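PDB 4XG0: uncharacterized protein from Bordetella bronchiseptica, which is probably a kinase for acid sugars in catabolic pathways, combining a sugar-binding N-terminal domain with a nucleotide-binding C-terminal domain. Local coordinates for residues A[28-33]-A[39-44]; A[74-79]-A[93-98]. One frame throughout, in Å; residues are numbered along the deposited sequence.

Contact 1 (A[28-33]-A[39-44])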
ATOM      1  N   ILE A  28      -8.827 -10.218  -2.741  1.00 28.20           N
ATOM      2  CA  ILE A  28      -9.172  -8.988  -3.464  1.00 22.46           C
ATOM      3  C   ILE A  28      -9.683  -9.345  -4.822  1.00 24.75           C
ATOM      4  O   ILE A  28      -9.121 -10.185  -5.499  1.00 25.07           O
ATOM      5  CB  ILE A  28      -7.941  -8.108  -3.649  1.00 25.97           C
ATOM      6  CG1 ILE A  28      -7.472  -7.554  -2.309  1.00 25.77           C
ATOM      7  CG2 ILE A  28      -8.235  -6.981  -4.635  1.00 23.46           C
ATOM      8  CD1 ILE A  28      -5.996  -7.252  -2.265  1.00 22.31           C
ATOM      9  N   GLY A  29     -10.788  -8.738  -5.217  1.00 24.58           N
ATOM     10  CA  GLY A  29     -11.288  -8.864  -6.569  1.00 28.24           C
ATOM     11  C   GLY A  29     -11.166  -7.528  -7.294  1.00 27.83           C
ATOM     12  O   GLY A  29     -11.499  -6.487  -6.733  1.00 28.22           O
ATOM     13  N   ILE A  30     -10.687  -7.566  -8.533  1.00 24.74           N
ATOM     14  CA  ILE A  30     -10.595  -6.399  -9.406  1.00 24.03           C
ATOM     15  C   ILE A  30     -11.540  -6.592 -10.612  1.00 26.95           C
ATOM     16  O   ILE A  30     -11.369  -7.506 -11.410  1.00 27.24           O
ATOM     17  CB  ILE A  30      -9.169  -6.199  -9.955  1.00 22.93           C
ATOM     18  CG1 ILE A  30      -8.173  -5.939  -8.839  1.00 21.10           C
ATOM     19  CG2 ILE A  30      -9.171  -5.017 -10.934  1.00 29.33           C
ATOM     20  CD1 ILE A  30      -6.750  -6.149  -9.339  1.00 20.62           C
ATOM     21  N   VAL A  31     -12.575  -5.751 -10.719  1.00 26.14           N
ATOM     22  CA  VAL A  31     -13.467  -5.746 -11.880  1.00 28.04           C
ATOM     23  C   VAL A  31     -13.158  -4.540 -12.792  1.00 27.07           C
ATOM     24  O   VAL A  31     -13.406  -3.397 -12.405  1.00 26.03           O
ATOM     25  CB  VAL A  31     -14.939  -5.631 -11.424  1.00 28.87           C
ATOM     26  CG1 VAL A  31     -15.875  -5.662 -12.624  1.00 30.72           C
ATOM     27  CG2 VAL A  31     -15.288  -6.734 -10.461  1.00 33.70           C
ATOM     28  N   ALA A  32     -12.601  -4.793 -13.977  1.00 27.72           N
ATOM     29  CA  ALA A  32     -12.301  -3.735 -14.939  1.00 27.34           C
ATOM     30  C   ALA A  32     -13.192  -3.824 -16.150  1.00 31.11           C
ATOM     31  O   ALA A  32     -13.580  -4.913 -16.553  1.00 30.98           O
ATOM     32  CB  ALA A  32     -10.855  -3.823 -15.373  1.00 26.58           C
ATOM     33  N   ASP A  33     -13.502  -2.680 -16.758  1.00 29.79           N
ATOM     34  CA  ASP A  33     -14.383  -2.709 -17.903  1.00 37.10           C
ATOM     35  C   ASP A  33     -13.689  -2.972 -19.245  1.00 32.85           C
ATOM     36  O   ASP A  33     -14.352  -3.112 -20.265  1.00 33.82           O
ATOM     37  CB  ASP A  33     -15.260  -1.441 -17.946  1.00 33.35           C
ATOM     38  CG  ASP A  33     -14.473  -0.179 -18.229  1.00 31.22           C
ATOM     39  OD1 ASP A  33     -13.266  -0.126 -17.920  1.00 28.24           O
ATOM     40  OD2 ASP A  33     -15.088   0.766 -18.798  1.00 31.42           O
ATOM     41  N   GLY A  39      -5.398  -5.658 -17.136  1.00 26.00           N
ATOM     42  CA  GLY A  39      -4.000  -6.087 -17.096  1.00 25.50           C
ATOM     43  C   GLY A  39      -3.132  -5.060 -16.401  1.00 24.73           C
ATOM     44  O   GLY A  39      -2.214  -5.374 -15.647  1.00 23.33           O
ATOM     45  N   ASP A  40      -3.400  -3.787 -16.655  1.00 23.12           N
ATOM     46  CA  ASP A  40      -2.560  -2.779 -16.056  1.00 21.54           C
ATOM     47  C   ASP A  40      -2.724  -2.770 -14.541  1.00 21.77           C
ATOM     48  O   ASP A  40      -1.730  -2.721 -13.803  1.00 23.77           O
ATOM     49  CB  ASP A  40      -2.850  -1.395 -16.636  1.00 28.83           C
ATOM     50  CG  ASP A  40      -1.922  -0.339 -16.078  1.00 41.87           C
ATOM     51  OD1 ASP A  40      -2.261   0.261 -15.025  1.00 55.39           O
ATOM     52  OD2 ASP A  40      -0.834  -0.134 -16.666  1.00 48.66           O
ATOM     53  N   THR A  41      -3.971  -2.852 -14.070  1.00 20.83           N
ATOM     54  CA  THR A  41      -4.246  -2.791 -12.629  1.00 21.50           C
ATOM     55  C   THR A  41      -3.702  -4.044 -11.953  1.00 21.00           C
ATOM     56  O   THR A  41      -3.019  -3.981 -10.932  1.00 21.50           O
ATOM     57  CB  THR A  41      -5.751  -2.645 -12.303  1.00 24.73           C
ATOM     58  OG1 THR A  41      -6.477  -3.760 -12.827  1.00 43.59           O
ATOM     59  CG2 THR A  41      -6.266  -1.352 -12.902  1.00 28.40           C
ATOM     60  N   ALA A  42      -3.947  -5.187 -12.575  1.00 21.28           N
ATOM     61  CA  ALA A  42      -3.451  -6.440 -12.004  1.00 20.48           C
ATOM     62  C   ALA A  42      -1.939  -6.431 -11.799  1.00 19.38           C
ATOM     63  O   ALA A  42      -1.463  -6.940 -10.784  1.00 18.67           O
ATOM     64  CB  ALA A  42      -3.853  -7.586 -12.849  1.00 24.49           C
ATOM     65  N   VAL A  43      -1.168  -5.881 -12.734  1.00 19.34           N
ATOM     66  CA  VAL A  43       0.305  -5.917 -12.549  1.00 18.74           C
ATOM     67  C   VAL A  43       0.717  -5.055 -11.355  1.00 16.48           C
ATOM     68  O   VAL A  43       1.674  -5.336 -10.665  1.00 19.24           O
ATOM     69  CB  VAL A  43       1.047  -5.534 -13.827  1.00 22.98           C
ATOM     70  CG1 VAL A  43       2.598  -5.560 -13.584  1.00 21.36           C
ATOM     71  CG2 VAL A  43       0.730  -6.546 -14.899  1.00 30.89           C
ATOM     72  N   GLN A  44      -0.067  -4.013 -11.074  1.00 19.76           N
ATOM     73  CA  GLN A  44       0.223  -3.230  -9.881  1.00 18.00           C
ATOM     74  C   GLN A  44       0.098  -3.999  -8.608  1.00 21.01           C
ATOM     75  O   GLN A  44       0.844  -3.755  -7.675  1.00 17.71           O
ATOM     76  CB  GLN A  44      -0.598  -1.950  -9.864  1.00 23.69           C
ATOM     77  CG  GLN A  44      -0.210  -1.044 -10.996  1.00 22.84           C
ATOM     78  CD  GLN A  44       1.315  -0.720 -11.005  1.00 30.83           C
ATOM     79  OE1 GLN A  44       1.895  -0.367  -9.990  1.00 35.16           O
ATOM     80  NE2 GLN A  44       1.939  -0.864 -12.148  1.00 38.85           N
TER

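Contact 2 (A[74-79]-A[93-98])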
ATOM      1  N   LEU A  74      -7.781 -11.654  -7.845  1.00 26.27           N
ATOM      2  CA  LEU A  74      -8.332 -12.111  -9.120  1.00 28.18           C
ATOM      3  C   LEU A  74      -8.844 -10.911  -9.895  1.00 29.39           C
ATOM      4  O   LEU A  74      -9.694 -10.196  -9.393  1.00 27.26           O
ATOM      5  CB  LEU A  74      -9.466 -13.118  -8.914  1.00 30.77           C
ATOM      6  CG  LEU A  74     -10.205 -13.620 -10.172  1.00 40.63           C
ATOM      7  CD1 LEU A  74      -9.304 -14.036 -11.342  1.00 36.81           C
ATOM      8  CD2 LEU A  74     -11.131 -14.788  -9.813  1.00 45.41           C
ATOM      9  N   ALA A  75      -8.305 -10.711 -11.100  1.00 27.85           N
ATOM     10  CA  ALA A  75      -8.673  -9.605 -11.986  1.00 27.56           C
ATOM     11  C   ALA A  75      -9.400 -10.082 -13.232  1.00 29.77           C
ATOM     12  O   ALA A  75      -9.010 -11.058 -13.892  1.00 31.20           O
ATOM     13  CB  ALA A  75      -7.443  -8.802 -12.378  1.00 25.97           C
ATOM     14  N   VAL A  76     -10.494  -9.391 -13.563  1.00 30.21           N
ATOM     15  CA  VAL A  76     -11.337  -9.799 -14.663  1.00 32.89           C
ATOM     16  C   VAL A  76     -11.738  -8.582 -15.490  1.00 32.11           C
ATOM     17  O   VAL A  76     -11.704  -7.470 -14.998  1.00 30.41           O
ATOM     18  CB  VAL A  76     -12.616 -10.472 -14.142  1.00 34.22           C
ATOM     19  CG1 VAL A  76     -12.245 -11.553 -13.163  1.00 35.13           C
ATOM     20  CG2 VAL A  76     -13.510  -9.450 -13.466  1.00 33.07           C
ATOM     21  N   THR A  77     -12.088  -8.814 -16.748  1.00 34.06           N
ATOM     22  CA  THR A  77     -12.634  -7.752 -17.572  1.00 33.99           C
ATOM     23  C   THR A  77     -14.073  -8.082 -17.947  1.00 36.06           C
ATOM     24  O   THR A  77     -14.415  -9.231 -18.284  1.00 38.08           O
ATOM     25  CB  THR A  77     -11.848  -7.511 -18.864  1.00 37.30           C
ATOM     26  OG1 THR A  77     -12.598  -6.607 -19.687  1.00 36.11           O
ATOM     27  CG2 THR A  77     -11.630  -8.804 -19.616  1.00 42.45           C
ATOM     28  N   THR A  78     -14.929  -7.082 -17.882  1.00 35.70           N
ATOM     29  CA  THR A  78     -16.327  -7.295 -18.254  1.00 39.16           C
ATOM     30  C   THR A  78     -16.564  -6.974 -19.728  1.00 39.06           C
ATOM     31  O   THR A  78     -17.680  -7.102 -20.212  1.00 40.84           O
ATOM     32  CB  THR A  78     -17.256  -6.409 -17.412  1.00 41.17           C
ATOM     33  OG1 THR A  78     -16.730  -5.087 -17.395  1.00 34.95           O
ATOM     34  CG2 THR A  78     -17.361  -6.910 -15.983  1.00 40.79           C
ATOM     35  N   HIS A  79     -15.521  -6.542 -20.440  1.00 38.38           N
ATOM     36  CA  HIS A  79     -15.659  -6.014 -21.817  1.00 39.46           C
ATOM     37  C   HIS A  79     -16.922  -5.188 -22.009  1.00 40.02           C
ATOM     38  O   HIS A  79     -17.625  -5.365 -23.010  1.00 42.04           O
ATOM     39  CB  HIS A  79     -15.692  -7.131 -22.864  1.00 43.25           C
ATOM     40  CG  HIS A  79     -15.004  -8.391 -22.448  1.00 60.16           C
ATOM     41  ND1 HIS A  79     -13.749  -8.740 -22.909  1.00 60.87           N
ATOM     42  CD2 HIS A  79     -15.409  -9.409 -21.655  1.00 59.71           C
ATOM     43  CE1 HIS A  79     -13.410  -9.908 -22.403  1.00 55.51           C
ATOM     44  NE2 HIS A  79     -14.397 -10.342 -21.638  1.00 56.87           N
ATOM     45  N   ARG A  93     -22.894  -6.962 -12.355  1.00 37.90           N
ATOM     46  CA  ARG A  93     -23.503  -7.522 -11.138  1.00 39.52           C
ATOM     47  C   ARG A  93     -23.203  -9.014 -10.987  1.00 44.69           C
ATOM     48  O   ARG A  93     -23.089  -9.560  -9.867  1.00 40.90           O
ATOM     49  CB  ARG A  93     -25.036  -7.323 -11.166  1.00 46.02           C
ATOM     50  CG  ARG A  93     -25.800  -8.347 -11.986  1.00 56.85           C
ATOM     51  CD  ARG A  93     -27.309  -8.114 -11.847  1.00 62.88           C
ATOM     52  NE  ARG A  93     -27.644  -6.717 -12.119  1.00 75.19           N
ATOM     53  CZ  ARG A  93     -28.216  -6.265 -13.235  1.00 76.22           C
ATOM     54  NH1 ARG A  93     -28.463  -4.968 -13.365  1.00 75.71           N
ATOM     55  NH2 ARG A  93     -28.548  -7.092 -14.220  1.00 77.58           N
ATOM     56  N   GLY A  94     -23.085  -9.680 -12.129  1.00 41.47           N
ATOM     57  CA  GLY A  94     -22.830 -11.103 -12.153  1.00 42.81           C
ATOM     58  C   GLY A  94     -21.415 -11.442 -11.742  1.00 40.06           C
ATOM     59  O   GLY A  94     -21.196 -12.471 -11.123  1.00 40.87           O
ATOM     60  N   GLU A  95     -20.476 -10.586 -12.098  1.00 37.11           N
ATOM     61  CA  GLU A  95     -19.076 -10.850 -11.743  1.00 34.61           C
ATOM     62  C   GLU A  95     -18.882 -10.518 -10.264  1.00 35.02           C
ATOM     63  O   GLU A  95     -18.198 -11.252  -9.529  1.00 35.10           O
ATOM     64  CB  GLU A  95     -18.117 -10.041 -12.628  1.00 37.87           C
ATOM     65  CG  GLU A  95     -18.206 -10.368 -14.123  1.00 42.31           C
ATOM     66  CD  GLU A  95     -17.763 -11.784 -14.446  1.00 50.44           C
ATOM     67  OE1 GLU A  95     -16.676 -12.150 -13.988  1.00 44.49           O
ATOM     68  OE2 GLU A  95     -18.503 -12.526 -15.136  1.00 55.72           O
ATOM     69  N   VAL A  96     -19.479  -9.414  -9.816  1.00 34.53           N
ATOM     70  CA  VAL A  96     -19.357  -9.038  -8.408  1.00 32.58           C
ATOM     71  C   VAL A  96     -19.956 -10.128  -7.504  1.00 43.62           C
ATOM     72  O   VAL A  96     -19.369 -10.494  -6.477  1.00 34.67           O
ATOM     73  CB  VAL A  96     -19.923  -7.618  -8.162  1.00 32.13           C
ATOM     74  CG1 VAL A  96     -19.970  -7.290  -6.685  1.00 32.17           C
ATOM     75  CG2 VAL A  96     -19.075  -6.610  -8.904  1.00 30.67           C
ATOM     76  N   GLU A  97     -21.098 -10.689  -7.895  1.00 44.13           N
ATOM     77  CA  GLU A  97     -21.656 -11.816  -7.151  1.00 44.71           C
ATOM     78  C   GLU A  97     -20.700 -13.016  -7.088  1.00 42.24           C
ATOM     79  O   GLU A  97     -20.470 -13.601  -6.020  1.00 41.26           O
ATOM     80  CB  GLU A  97     -22.991 -12.265  -7.759  1.00 54.54           C
ATOM     81  CG  GLU A  97     -23.332 -13.736  -7.494  1.00 69.91           C
ATOM     82  CD  GLU A  97     -23.205 -14.125  -6.024  1.00 66.43           C
ATOM     83  OE1 GLU A  97     -23.146 -15.348  -5.739  1.00 62.87           O
ATOM     84  OE2 GLU A  97     -23.164 -13.206  -5.167  1.00 54.94           O
ATOM     85  N   ARG A  98     -20.145 -13.397  -8.231  1.00 45.12           N
ATOM     86  CA  ARG A  98     -19.213 -14.525  -8.260  1.00 39.74           C
ATOM     87  C   ARG A  98     -18.014 -14.311  -7.320  1.00 40.93           C
ATOM     88  O   ARG A  98     -17.602 -15.235  -6.613  1.00 41.56           O
ATOM     89  CB  ARG A  98     -18.704 -14.784  -9.677  1.00 44.35           C
ATOM     90  CG  ARG A  98     -19.750 -15.182 -10.703  1.00 52.80           C
ATOM     91  CD  ARG A  98     -19.083 -15.871 -11.886  1.00 64.83           C
ATOM     92  NE  ARG A  98     -19.772 -15.633 -13.156  1.00 74.25           N
ATOM     93  CZ  ARG A  98     -20.618 -16.477 -13.746  1.00 81.55           C
ATOM     94  NH1 ARG A  98     -21.169 -16.141 -14.904  1.00 85.86           N
ATOM     95  NH2 ARG A  98     -20.918 -17.653 -13.199  1.00 87.11           N
TER

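Contact 1 (A[28-33]-A[39-44])
Residues I30 and A42 mark the closest backbone approach, 7.6 Å from CA to CA, with the helical segment 39-44 running back roughly against the direction of strand 28-32 and tilted to it. At that separation no backbone bond links the two segments, and side chains make the junction. I30 supplies both contacts from the strand. Its chi1 of -62° sets CG1 beside the backbone N and leaves CG2 anti to it, and this CG2 methyl meets the hydroxyl oxygen of T41, with I30 CG2 3.5 Å from T41 OG1. The other branch is extended at chi2 (163°) and delivers its terminal methyl to the helix backbone, where I30 CD1 lies 4.3 Å from A42 CA. A42 CB stays 4.8 Å from I30 CD1, so the ethyl arm meets the helix beside that methyl. I30 and T41 reach past each other flank to flank rather than meeting end-on.

The methyl-hydroxyl touch is van der Waals packing. The polar partners of T41 OG1 are the carbonyl oxygens of G37 and S38, to which it is hydrogen-bonded one turn back in its own helix. The buried hydroxyl is thereby satisfied and can present itself to an aliphatic neighbour. A32, two residues on from I30, also directs its CB toward the helix but stops 5.1 Å from T41 OG1, whereas V31 between them points away. The segments bury 113 Å² between them. A strand followed directly by a helix that turns back and packs on one face of it is a beta-alpha unit, here the first of the parallel sheet in the alpha/beta sugar-binding domain.

Contact 2 (A[74-79]-A[93-98])
Strand 73-77 and helix 85-101 form a beta-alpha unit of the parallel sheet in the sugar-binding domain, and E95 joins them by touching V76 and T78. The CA atoms of T78 and E95 are 7.9 Å apart, and no hydrogen bond crosses between the segments. The glutamate chain folds at chi2 (-65°), which turns its carboxylate back along the strand while the methylene carbon faces the end of it. T78 CG2 lies 4.0 Å from E95 CG, an aliphatic contact in which the two side chains pass alongside each other, heading opposite ways. Further up the glutamate, V76 CG2 is 4.2 Å from E95 OE1, the two side chains meeting at a slant.

The strand's exit is shaped by an ST turn: H79 N donates to T77 OG1 over 3.0 Å at an N-H...O angle of 165°. T77 CG2 also sits 3.4 Å above the H79 ring plane, offset toward the rim. T78 OG1 is hydrogen-bonded to A32 O on the adjoining strand and to S80 OG, which leaves its methyl for the glutamate.

E95 is buried, yet its carboxylate is provided for. OE1 accepts a hydrogen bond from the backbone N of A59, the first residue of helix 59-64, and OE2 makes a long salt bridge to R98 NE (3.9 Å), lying in the guanidinium plane at its edge. The contact is thus mixed: E95 CG packs on the T78 methyl, while OE1 lies near the V76 methyl and is held by A59 N. That bond at the start of helix 59-64, helped at most weakly by the distant R98, probably stabilises the buried negative charge.

How the contacts relate
Contact 1 closes first, as the chain leaves strand 28-32 and turns back along helix 35-47; five residues separate its two segments, four of them already helical. Only later does contact 2 open, joining 74-79 to 93-98 across thirteen residues, eight of them helical; the two loops therefore follow in series, neither nested nor crossed. Their strands are parallel neighbours, linked by probable hydrogen bonds from I30 N to L74 O and from T78 N to A32 O, both 2.9 Å. The helices take opposite faces of the sheet: I30 and A75 lie on the side of A42, whereas V31 touches V96. Helix 85-101 then leads on to strand 106-110, on the other flank of strand 28-32.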